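Local coordinates for fibronectin type III domain-containing protein (Simiduia agarivorans, PDB 6P2K) that probably hydrolyses the backbone of xyloglucan-type beta-glucans, as a glycoside hydrolase family 74 enzyme built on seven-bladed beta-propellers, at residues Leu283-Gly295 with Tyr327-Thr339. Sequence-based numbering, arbitrary orientation.
Sequences LGAVKDRFGLYEG and YATPPNARFAHYT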
ATOM      1  N   LEU B 283      48.159  22.958  -0.557  1.00 32.37           N
ATOM      2  CA  LEU B 283      47.652  23.868  -1.582  1.00 32.88           C
ATOM      3  C   LEU B 283      46.156  23.662  -1.786  1.00 32.74           C
ATOM      4  O   LEU B 283      45.727  22.606  -2.264  1.00 30.07           O
ATOM      5  CB  LEU B 283      48.406  23.678  -2.894  1.00 31.20           C
ATOM      6  CG  LEU B 283      48.038  24.657  -4.008  1.00 32.64           C
ATOM      7  CD1 LEU B 283      48.438  26.082  -3.635  1.00 33.49           C
ATOM      8  CD2 LEU B 283      48.681  24.240  -5.325  1.00 32.94           C
ATOM      9  N   GLY B 284      45.373  24.684  -1.443  1.00 31.66           N
ATOM     10  CA  GLY B 284      43.967  24.746  -1.794  1.00 31.30           C
ATOM     11  C   GLY B 284      43.708  25.862  -2.787  1.00 30.45           C
ATOM     12  O   GLY B 284      44.616  26.251  -3.528  1.00 31.09           O
ATOM     13  N   ALA B 285      42.491  26.402  -2.809  1.00 30.35           N
ATOM     14  CA  ALA B 285      42.159  27.444  -3.773  1.00 33.25           C
ATOM     15  C   ALA B 285      40.965  28.242  -3.277  1.00 32.21           C
ATOM     16  O   ALA B 285      40.232  27.814  -2.381  1.00 26.34           O
ATOM     17  CB  ALA B 285      41.851  26.858  -5.154  1.00 26.65           C
ATOM     18  N   VAL B 286      40.775  29.408  -3.884  1.00 32.44           N
ATOM     19  CA  VAL B 286      39.569  30.199  -3.676  1.00 32.15           C
ATOM     20  C   VAL B 286      38.556  29.808  -4.742  1.00 31.80           C
ATOM     21  O   VAL B 286      38.905  29.639  -5.918  1.00 31.93           O
ATOM     22  CB  VAL B 286      39.881  31.710  -3.703  1.00 33.79           C
ATOM     23  CG1 VAL B 286      40.658  32.094  -4.956  1.00 32.56           C
ATOM     24  CG2 VAL B 286      38.599  32.529  -3.570  1.00 33.19           C
ATOM     25  N   LYS B 287      37.305  29.610  -4.310  1.00 31.36           N
ATOM     26  CA  LYS B 287      36.155  29.278  -5.151  1.00 34.69           C
ATOM     27  C   LYS B 287      36.163  27.838  -5.662  1.00 33.69           C
ATOM     28  O   LYS B 287      35.177  27.116  -5.476  1.00 31.19           O
ATOM     29  CB  LYS B 287      36.040  30.245  -6.336  1.00 35.54           C
ATOM     30  CG  LYS B 287      35.504  31.620  -5.968  1.00 45.39           C
ATOM     31  CD  LYS B 287      34.623  32.188  -7.075  1.00 52.57           C
ATOM     32  CE  LYS B 287      34.540  33.707  -6.991  1.00 59.67           C
ATOM     33  NZ  LYS B 287      33.158  34.195  -6.720  1.00 63.22           N
ATOM     34  N   ASP B 288      37.250  27.407  -6.301  1.00 31.57           N
ATOM     35  CA  ASP B 288      37.257  26.127  -7.003  1.00 31.14           C
ATOM     36  C   ASP B 288      37.095  24.952  -6.044  1.00 31.14           C
ATOM     37  O   ASP B 288      37.675  24.932  -4.954  1.00 30.68           O
ATOM     38  CB  ASP B 288      38.551  25.971  -7.799  1.00 38.87           C
ATOM     39  CG  ASP B 288      38.633  26.928  -8.969  1.00 46.29           C
ATOM     40  OD1 ASP B 288      37.656  27.013  -9.740  1.00 51.18           O
ATOM     41  OD2 ASP B 288      39.673  27.599  -9.115  1.00 51.02           O
ATOM     42  N   ARG B 289      36.313  23.955  -6.469  1.00 24.88           N
ATOM     43  CA  ARG B 289      36.028  22.751  -5.688  1.00 27.39           C
ATOM     44  C   ARG B 289      36.802  21.576  -6.277  1.00 31.16           C
ATOM     45  O   ARG B 289      36.423  21.032  -7.319  1.00 33.03           O
ATOM     46  CB  ARG B 289      34.531  22.452  -5.674  1.00 27.99           C
ATOM     47  CG  ARG B 289      33.683  23.501  -4.983  1.00 28.80           C
ATOM     48  CD  ARG B 289      32.255  23.006  -4.760  1.00 27.90           C
ATOM     49  NE  ARG B 289      31.496  23.937  -3.932  1.00 27.45           N
ATOM     50  CZ  ARG B 289      31.544  23.967  -2.602  1.00 28.80           C
ATOM     51  NH1 ARG B 289      32.307  23.106  -1.938  1.00 24.92           N
ATOM     52  NH2 ARG B 289      30.826  24.860  -1.935  1.00 27.05           N
ATOM     53  N   PHE B 290      37.878  21.170  -5.597  1.00 28.81           N
ATOM     54  CA  PHE B 290      38.620  19.984  -6.004  1.00 26.78           C
ATOM     55  C   PHE B 290      39.193  19.219  -4.818  1.00 27.64           C
ATOM     56  O   PHE B 290      39.961  18.272  -5.027  1.00 30.16           O
ATOM     57  CB  PHE B 290      39.763  20.349  -6.967  1.00 26.26           C
ATOM     58  CG  PHE B 290      40.683  21.413  -6.439  1.00 29.02           C
ATOM     59  CD1 PHE B 290      41.685  21.102  -5.531  1.00 29.51           C
ATOM     60  CD2 PHE B 290      40.549  22.725  -6.853  1.00 30.03           C
ATOM     61  CE1 PHE B 290      42.526  22.080  -5.044  1.00 28.76           C
ATOM     62  CE2 PHE B 290      41.389  23.704  -6.374  1.00 30.63           C
ATOM     63  CZ  PHE B 290      42.378  23.383  -5.467  1.00 31.21           C
ATOM     64  N   GLY B 291      38.856  19.596  -3.589  1.00 25.85           N
ATOM     65  CA  GLY B 291      39.510  19.024  -2.430  1.00 24.53           C
ATOM     66  C   GLY B 291      40.762  19.792  -2.046  1.00 21.38           C
ATOM     67  O   GLY B 291      40.776  21.025  -2.095  1.00 25.06           O
ATOM     68  N   LEU B 292      41.825  19.078  -1.687  1.00 22.19           N
ATOM     69  CA  LEU B 292      43.032  19.712  -1.175  1.00 24.33           C
ATOM     70  C   LEU B 292      44.251  18.897  -1.588  1.00 24.29           C
ATOM     71  O   LEU B 292      44.243  17.667  -1.501  1.00 25.08           O
ATOM     72  CB  LEU B 292      42.961  19.851   0.350  1.00 21.54           C
ATOM     73  CG  LEU B 292      44.129  20.480   1.108  1.00 26.42           C
ATOM     74  CD1 LEU B 292      44.395  21.895   0.619  1.00 23.09           C
ATOM     75  CD2 LEU B 292      43.829  20.476   2.600  1.00 25.25           C
ATOM     76  N   TYR B 293      45.293  19.593  -2.037  1.00 24.21           N
ATOM     77  CA  TYR B 293      46.516  18.963  -2.517  1.00 29.75           C
ATOM     78  C   TYR B 293      47.619  19.037  -1.469  1.00 30.57           C
ATOM     79  O   TYR B 293      47.765  20.046  -0.771  1.00 29.35           O
ATOM     80  CB  TYR B 293      47.024  19.636  -3.795  1.00 29.99           C
ATOM     81  CG  TYR B 293      46.295  19.279  -5.069  1.00 31.05           C
ATOM     82  CD1 TYR B 293      46.511  18.061  -5.704  1.00 34.60           C
ATOM     83  CD2 TYR B 293      45.424  20.182  -5.662  1.00 29.95           C
ATOM     84  CE1 TYR B 293      45.859  17.747  -6.883  1.00 35.14           C
ATOM     85  CE2 TYR B 293      44.770  19.878  -6.835  1.00 33.25           C
ATOM     86  CZ  TYR B 293      44.990  18.661  -7.441  1.00 34.76           C
ATOM     87  OH  TYR B 293      44.336  18.362  -8.613  1.00 34.43           O
ATOM     88  N   GLU B 294      48.406  17.970  -1.379  1.00 31.98           N
ATOM     89  CA  GLU B 294      49.702  18.002  -0.717  1.00 32.05           C
ATOM     90  C   GLU B 294      50.765  17.595  -1.728  1.00 33.31           C
ATOM     91  O   GLU B 294      50.648  16.547  -2.372  1.00 33.67           O
ATOM     92  CB  GLU B 294      49.751  17.084   0.506  1.00 31.03           C
ATOM     93  CG  GLU B 294      51.113  17.095   1.203  1.00 33.74           C
ATOM     94  CD  GLU B 294      51.097  16.402   2.553  1.00 35.72           C
ATOM     95  OE1 GLU B 294      50.649  15.238   2.625  1.00 35.77           O
ATOM     96  OE2 GLU B 294      51.532  17.027   3.543  1.00 37.96           O
ATOM     97  N   GLY B 295      51.786  18.429  -1.878  1.00 32.92           N
ATOM     98  CA  GLY B 295      52.869  18.176  -2.808  1.00 36.42           C
ATOM     99  C   GLY B 295      54.148  17.826  -2.074  1.00 38.57           C
ATOM    100  O   GLY B 295      54.420  18.348  -0.991  1.00 41.02           O
ATOM    101  N   TYR B 327      26.030  19.427   2.353  1.00 16.51           N
ATOM    102  CA  TYR B 327      26.495  18.550   1.278  1.00 19.63           C
ATOM    103  C   TYR B 327      27.244  19.406   0.259  1.00 23.23           C
ATOM    104  O   TYR B 327      26.715  19.818  -0.776  1.00 25.52           O
ATOM    105  CB  TYR B 327      25.326  17.802   0.645  1.00 16.59           C
ATOM    106  CG  TYR B 327      25.753  16.645  -0.231  1.00 17.99           C
ATOM    107  CD1 TYR B 327      26.045  15.406   0.320  1.00 16.86           C
ATOM    108  CD2 TYR B 327      25.864  16.791  -1.610  1.00 22.46           C
ATOM    109  CE1 TYR B 327      26.438  14.345  -0.474  1.00 18.99           C
ATOM    110  CE2 TYR B 327      26.251  15.733  -2.414  1.00 21.64           C
ATOM    111  CZ  TYR B 327      26.540  14.516  -1.838  1.00 21.52           C
ATOM    112  OH  TYR B 327      26.929  13.462  -2.629  1.00 27.09           O
ATOM    113  N   ALA B 328      28.508  19.683   0.571  1.00 21.45           N
ATOM    114  CA  ALA B 328      29.360  20.561  -0.230  1.00 20.53           C
ATOM    115  C   ALA B 328      30.548  19.741  -0.719  1.00 20.44           C
ATOM    116  O   ALA B 328      31.543  19.587  -0.004  1.00 22.30           O
ATOM    117  CB  ALA B 328      29.813  21.773   0.581  1.00 16.63           C
ATOM    118  N   THR B 329      30.445  19.216  -1.940  1.00 17.64           N
ATOM    119  CA  THR B 329      31.455  18.323  -2.481  1.00 18.64           C
ATOM    120  C   THR B 329      31.646  18.597  -3.966  1.00 18.51           C
ATOM    121  O   THR B 329      30.667  18.873  -4.678  1.00 21.37           O
ATOM    122  CB  THR B 329      31.069  16.851  -2.262  1.00 18.80           C
ATOM    123  OG1 THR B 329      31.990  15.999  -2.952  1.00 18.90           O
ATOM    124  CG2 THR B 329      29.653  16.582  -2.768  1.00 17.99           C
ATOM    125  N   PRO B 330      32.895  18.565  -4.466  1.00 17.51           N
ATOM    126  CA  PRO B 330      34.147  18.434  -3.709  1.00 17.70           C
ATOM    127  C   PRO B 330      34.368  19.609  -2.760  1.00 19.26           C
ATOM    128  O   PRO B 330      33.739  20.649  -2.942  1.00 17.15           O
ATOM    129  CB  PRO B 330      35.222  18.420  -4.804  1.00 17.93           C
ATOM    130  CG  PRO B 330      34.519  17.966  -6.023  1.00 19.12           C
ATOM    131  CD  PRO B 330      33.137  18.542  -5.919  1.00 17.08           C
ATOM    132  N   PRO B 331      35.223  19.443  -1.754  1.00 23.27           N
ATOM    133  CA  PRO B 331      35.526  20.575  -0.873  1.00 24.29           C
ATOM    134  C   PRO B 331      36.160  21.713  -1.659  1.00 23.08           C
ATOM    135  O   PRO B 331      36.966  21.493  -2.566  1.00 22.33           O
ATOM    136  CB  PRO B 331      36.505  19.985   0.149  1.00 24.17           C
ATOM    137  CG  PRO B 331      36.387  18.500   0.015  1.00 21.52           C
ATOM    138  CD  PRO B 331      35.995  18.240  -1.401  1.00 19.80           C
ATOM    139  N   ASN B 332      35.771  22.936  -1.317  1.00 21.74           N
ATOM    140  CA  ASN B 332      36.505  24.130  -1.732  1.00 22.92           C
ATOM    141  C   ASN B 332      37.365  24.539  -0.542  1.00 21.65           C
ATOM    142  O   ASN B 332      36.891  25.203   0.384  1.00 20.66           O
ATOM    143  CB  ASN B 332      35.568  25.253  -2.167  1.00 24.01           C
ATOM    144  CG  ASN B 332      36.241  26.621  -2.128  1.00 26.28           C
ATOM    145  OD1 ASN B 332      35.738  27.557  -1.505  1.00 26.97           O
ATOM    146  ND2 ASN B 332      37.394  26.732  -2.778  1.00 23.68           N
ATOM    147  N   ALA B 333      38.630  24.121  -0.558  1.00 20.61           N
ATOM    148  CA  ALA B 333      39.545  24.372   0.553  1.00 20.50           C
ATOM    149  C   ALA B 333      40.114  25.782   0.413  1.00 23.75           C
ATOM    150  O   ALA B 333      41.241  25.995  -0.041  1.00 24.03           O
ATOM    151  CB  ALA B 333      40.646  23.319   0.588  1.00 19.13           C
ATOM    152  N   ARG B 334      39.308  26.768   0.822  1.00 20.02           N
ATOM    153  CA  ARG B 334      39.709  28.166   0.724  1.00 20.90           C
ATOM    154  C   ARG B 334      40.680  28.579   1.821  1.00 26.58           C
ATOM    155  O   ARG B 334      41.133  29.728   1.826  1.00 29.71           O
ATOM    156  CB  ARG B 334      38.481  29.085   0.731  1.00 20.16           C
ATOM    157  CG  ARG B 334      37.428  28.756   1.773  1.00 18.58           C
ATOM    158  CD  ARG B 334      36.378  29.856   1.853  1.00 20.84           C
ATOM    159  NE  ARG B 334      36.939  31.132   2.296  1.00 26.98           N
ATOM    160  CZ  ARG B 334      37.117  32.191   1.508  1.00 27.45           C
ATOM    161  NH1 ARG B 334      36.786  32.137   0.225  1.00 24.81           N
ATOM    162  NH2 ARG B 334      37.630  33.307   2.005  1.00 27.40           N
ATOM    163  N   PHE B 335      40.995  27.680   2.748  1.00 26.40           N
ATOM    164  CA  PHE B 335      42.170  27.809   3.597  1.00 26.10           C
ATOM    165  C   PHE B 335      42.599  26.408   3.994  1.00 27.36           C
ATOM    166  O   PHE B 335      41.789  25.478   4.016  1.00 27.12           O
ATOM    167  CB  PHE B 335      41.910  28.665   4.844  1.00 26.68           C
ATOM    168  CG  PHE B 335      40.953  28.040   5.821  1.00 24.86           C
ATOM    169  CD1 PHE B 335      41.393  27.117   6.758  1.00 25.65           C
ATOM    170  CD2 PHE B 335      39.616  28.385   5.810  1.00 27.12           C
ATOM    171  CE1 PHE B 335      40.515  26.538   7.647  1.00 24.45           C
ATOM    172  CE2 PHE B 335      38.737  27.815   6.706  1.00 28.09           C
ATOM    173  CZ  PHE B 335      39.187  26.887   7.621  1.00 24.11           C
ATOM    174  N   ALA B 336      43.878  26.269   4.329  1.00 25.74           N
ATOM    175  CA  ALA B 336      44.406  24.979   4.751  1.00 28.08           C
ATOM    176  C   ALA B 336      45.733  25.204   5.455  1.00 29.29           C
ATOM    177  O   ALA B 336      46.640  25.817   4.884  1.00 33.94           O
ATOM    178  CB  ALA B 336      44.582  24.038   3.556  1.00 21.61           C
ATOM    179  N   HIS B 337      45.849  24.701   6.680  1.00 28.21           N
ATOM    180  CA  HIS B 337      47.043  24.896   7.487  1.00 30.14           C
ATOM    181  C   HIS B 337      47.471  23.590   8.133  1.00 31.59           C
ATOM    182  O   HIS B 337      46.634  22.810   8.598  1.00 33.22           O
ATOM    183  CB  HIS B 337      46.813  25.945   8.577  1.00 26.31           C
ATOM    184  CG  HIS B 337      46.464  27.297   8.044  1.00 31.55           C
ATOM    185  ND1 HIS B 337      47.381  28.104   7.404  1.00 33.10           N
ATOM    186  CD2 HIS B 337      45.300  27.987   8.057  1.00 30.70           C
ATOM    187  CE1 HIS B 337      46.796  29.233   7.045  1.00 34.42           C
ATOM    188  NE2 HIS B 337      45.532  29.186   7.427  1.00 33.56           N
ATOM    189  N   TYR B 338      48.781  23.360   8.152  1.00 28.68           N
ATOM    190  CA  TYR B 338      49.345  22.306   8.978  1.00 27.72           C
ATOM    191  C   TYR B 338      49.283  22.712  10.447  1.00 27.64           C
ATOM    192  O   TYR B 338      49.261  23.899  10.785  1.00 27.65           O
ATOM    193  CB  TYR B 338      50.796  22.038   8.585  1.00 30.29           C
ATOM    194  CG  TYR B 338      51.001  21.417   7.221  1.00 32.93           C
ATOM    195  CD1 TYR B 338      50.648  20.097   6.971  1.00 33.59           C
ATOM    196  CD2 TYR B 338      51.566  22.150   6.186  1.00 35.02           C
ATOM    197  CE1 TYR B 338      50.852  19.526   5.727  1.00 34.58           C
ATOM    198  CE2 TYR B 338      51.780  21.586   4.940  1.00 35.33           C
ATOM    199  CZ  TYR B 338      51.418  20.274   4.717  1.00 35.57           C
ATOM    200  OH  TYR B 338      51.621  19.707   3.480  1.00 34.38           O
ATOM    201  N   THR B 339      49.258  21.714  11.327  1.00 27.82           N
ATOM    202  CA  THR B 339      49.325  22.004  12.748  1.00 28.36           C
ATOM    203  C   THR B 339      50.751  22.399  13.134  1.00 31.35           C
ATOM    204  O   THR B 339      51.718  21.971  12.497  1.00 34.64           O
ATOM    205  CB  THR B 339      48.879  20.801  13.580  1.00 29.86           C
ATOM    206  OG1 THR B 339      49.697  19.664  13.272  1.00 29.30           O
ATOM    207  CG2 THR B 339      47.416  20.468  13.317  1.00 27.54           C
TER
HETATM  208  O   HOH W   1      36.105  30.184  -1.625  1.00 22.48           O
HETATM  209  O   HOH W   2      39.490  22.918  -3.391  1.00 26.06           O
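R289 turns its CG anti to its carbonyl carbon (chi1 -64°) and runs extended to NE, which lays the chain alongside the carbonyl of P330; N332 sets its CG anti to the backbone N (chi1 160°) and drives its amide into the turn linking strands 278-285 and 292-300. R289 NH1 donates to P330 O at 3.0 Å, almost in the guanidinium plane, while CB of N332 covers one guanidinium face near the rim and the amide stands nearly perpendicular to it. N332 ND2 is shared: it bonds D288 O at 2.8 Å from above the carbonyl plane, and A285 O more weakly. N332 OD1 accepts from N354 ND2 and from a water that accepts from K287 N and R334 NH1; with ND2 donating to carbonyls, this fixes the amide's flip. With an alanine in place of R289, P330 O would probably lose this donor and N332 CB the guanidinium packed on it. G291 N donates to P331 O at 2.9 Å, and A285 N to A333 O. A second water, over the centre of the F290 ring, accepts from F290 N and A333 N and lies close to G291 O. L292 CD1 packs on CB of A336 at 3.6 Å and, less closely, on CB of A333. Y338 OH donates to the anti side of E294 OE2 at 2.7 Å; this buried carboxylate also has a salt bridge to R347 and a bond from Y369. The contact joins this hairpin to the lead-in and first strand, 336-338, of the next four-stranded antiparallel sheet, consistent with neighbouring blades of a seven-bladed propeller. Strand 348-351 backs L292, A333, A336 and Y338, strand 304-314 flanks P331, and R334, salt-bridged to D123 and bonded to V17, touches strand 17-22 beside zinc ligand Q16.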